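Local coordinates for protein prephenate dehydrogenase (Aquifex aeolicus, PDB 2G5C) that probably oxidises and decarboxylates prephenate to 4-hydroxyphenylpyruvate with NAD(+), a step of tyrosine biosynthesis, at residues Q2-V7 against P63-L68. Numbering follows the deposited sequence.
Sequences QNVLIV and PDFVML
L5 of strand 3-7 settles beside P63 and V66, with its CB 3.5 Å from P63 CB. Its CG stands anti to the backbone N (chi1 175°), and the CD2 branch beyond it meets P63 CG and V66 CG1; a branched aliphatic chain suits this buried spot because it can lie against the puckered proline ring and a valine at once. The backbone of L5 grips strand 65-68 twice: its N donates to F65 O at 2.9 Å, and its O accepts from M67 N at 3.0 Å, both bonds nearly straight. Further on, V7 lies alongside L68, V7 CB being 3.9 Å from L68 CD2, while V7 CG2 meets V66 CG1 at 3.8 Å; compact beta-branched valines favour the extended backbone. V7 N closes the pairing on M67 O, from above the carbonyl plane. At the other end, N3 packs CB on P63 CA, its polar end suiting a partly exposed strand start. N3 O accepts D64 N, and the short D64 carboxylate can serve successive amides: OD2 takes N3 N on its syn side, somewhat out of plane, and, weakly, Q2 N. An alanine in place of D64 would probably leave both amides without this acceptor, though D64 N could still bond N3 O. The strands run parallel, 15° apart, as central neighbours in the sheet of a Rossmann-type NAD-binding domain; V7, near the bound NAD, leads into what appears to be the glycine-rich turn.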
loop_
_atom_site.group_PDB
_atom_site.type_symbol
_atom_site.label_atom_id
_atom_site.label_comp_id
_atom_site.label_asym_id
_atom_site.label_seq_id
_atom_site.Cartn_x
_atom_site.Cartn_y
_atom_site.Cartn_z
ATOM N N GLN A 2 25.775 19.361 -26.010
ATOM C CA GLN A 2 26.778 20.145 -25.294
ATOM C C GLN A 2 26.083 21.288 -24.565
ATOM O O GLN A 2 26.575 21.791 -23.556
ATOM C CB GLN A 2 27.832 20.693 -26.256
ATOM C CG GLN A 2 29.260 20.396 -25.814
ATOM C CD GLN A 2 29.508 18.908 -25.606
ATOM O OE1 GLN A 2 28.983 18.300 -24.673
ATOM N NE2 GLN A 2 30.305 18.314 -26.487
ATOM N N ASN A 3 24.937 21.699 -25.095
ATOM C CA ASN A 3 24.130 22.747 -24.479
ATOM C C ASN A 3 22.841 22.080 -24.015
ATOM O O ASN A 3 21.861 22.007 -24.757
ATOM C CB ASN A 3 23.803 23.852 -25.481
ATOM C CG ASN A 3 25.003 24.716 -25.802
ATOM O OD1 ASN A 3 25.639 25.265 -24.904
ATOM N ND2 ASN A 3 25.317 24.846 -27.089
ATOM N N VAL A 4 22.858 21.577 -22.786
ATOM C CA VAL A 4 21.697 20.900 -22.224
ATOM C C VAL A 4 20.736 21.886 -21.575
ATOM O O VAL A 4 21.144 22.721 -20.770
ATOM C CB VAL A 4 22.119 19.863 -21.160
ATOM C CG1 VAL A 4 20.882 19.239 -20.515
ATOM C CG2 VAL A 4 22.996 18.795 -21.792
ATOM N N LEU A 5 19.459 21.781 -21.927
ATOM C CA LEU A 5 18.443 22.655 -21.357
ATOM C C LEU A 5 17.447 21.865 -20.521
ATOM O O LEU A 5 16.766 20.973 -21.027
ATOM C CB LEU A 5 17.676 23.396 -22.452
ATOM C CG LEU A 5 16.516 24.238 -21.903
ATOM C CD1 LEU A 5 17.067 25.372 -21.051
ATOM C CD2 LEU A 5 15.676 24.785 -23.047
ATOM N N ILE A 6 17.367 22.203 -19.241
ATOM C CA ILE A 6 16.428 21.552 -18.341
ATOM C C ILE A 6 15.191 22.443 -18.282
ATOM O O ILE A 6 15.267 23.573 -17.803
ATOM C CB ILE A 6 16.995 21.437 -16.906
ATOM C CG1 ILE A 6 18.263 20.576 -16.896
ATOM C CG2 ILE A 6 15.919 20.879 -15.971
ATOM C CD1 ILE A 6 18.060 19.133 -17.308
ATOM N N VAL A 7 14.066 21.954 -18.795
ATOM C CA VAL A 7 12.823 22.724 -18.749
ATOM C C VAL A 7 12.048 22.226 -17.538
ATOM O O VAL A 7 11.590 21.081 -17.508
ATOM C CB VAL A 7 11.973 22.531 -20.021
ATOM C CG1 VAL A 7 10.575 23.087 -19.797
ATOM C CG2 VAL A 7 12.635 23.252 -21.204
ATOM N N PRO A 63 20.265 25.655 -26.980
ATOM C CA PRO A 63 20.298 24.250 -26.560
ATOM C C PRO A 63 20.091 23.259 -27.696
ATOM O O PRO A 63 19.286 23.493 -28.597
ATOM C CB PRO A 63 19.185 24.182 -25.521
ATOM C CG PRO A 63 18.187 25.166 -26.051
ATOM C CD PRO A 63 19.049 26.329 -26.486
ATOM N N ASP A 64 20.834 22.157 -27.655
ATOM C CA ASP A 64 20.702 21.125 -28.676
ATOM C C ASP A 64 20.141 19.836 -28.076
ATOM O O ASP A 64 19.884 18.863 -28.785
ATOM C CB ASP A 64 22.049 20.868 -29.357
ATOM C CG ASP A 64 23.188 20.709 -28.375
ATOM O OD1 ASP A 64 24.348 20.643 -28.836
ATOM O OD2 ASP A 64 22.934 20.649 -27.154
ATOM N N PHE A 65 19.946 19.847 -26.760
ATOM C CA PHE A 65 19.396 18.699 -26.043
ATOM C C PHE A 65 18.458 19.255 -24.973
ATOM O O PHE A 65 18.897 19.932 -24.053
ATOM C CB PHE A 65 20.519 17.894 -25.385
ATOM C CG PHE A 65 20.082 16.553 -24.877
ATOM C CD1 PHE A 65 20.000 15.463 -25.737
ATOM C CD2 PHE A 65 19.717 16.385 -23.544
ATOM C CE1 PHE A 65 19.560 14.223 -25.279
ATOM C CE2 PHE A 65 19.272 15.148 -23.075
ATOM C CZ PHE A 65 19.194 14.066 -23.942
ATOM N N VAL A 66 17.168 18.972 -25.097
ATOM C CA VAL A 66 16.191 19.482 -24.147
ATOM C C VAL A 66 15.437 18.385 -23.393
ATOM O O VAL A 66 14.952 17.427 -23.990
ATOM C CB VAL A 66 15.173 20.393 -24.868
ATOM C CG1 VAL A 66 14.201 20.997 -23.868
ATOM C CG2 VAL A 66 15.916 21.493 -25.623
HETATM N N MSE A 67 15.344 18.540 -22.074
HETATM C CA MSE A 67 14.641 17.573 -21.232
HETATM C C MSE A 67 13.446 18.231 -20.554
HETATM O O MSE A 67 13.602 18.960 -19.576
HETATM C CB MSE A 67 15.581 17.004 -20.164
HETATM C CG MSE A 67 14.908 16.030 -19.181
HETATM SE SE MSE A 67 14.358 14.367 -20.005
HETATM C CE MSE A 67 16.104 13.568 -20.199
ATOM N N LEU A 68 12.255 17.977 -21.088
ATOM C CA LEU A 68 11.033 18.530 -20.529
ATOM C C LEU A 68 10.790 17.860 -19.177
ATOM O O LEU A 68 10.535 16.650 -19.097
ATOM C CB LEU A 68 9.864 18.282 -21.486
ATOM C CG LEU A 68 10.049 18.916 -22.871
ATOM C CD1 LEU A 68 8.874 18.554 -23.757
ATOM C CD2 LEU A 68 10.167 20.427 -22.742
#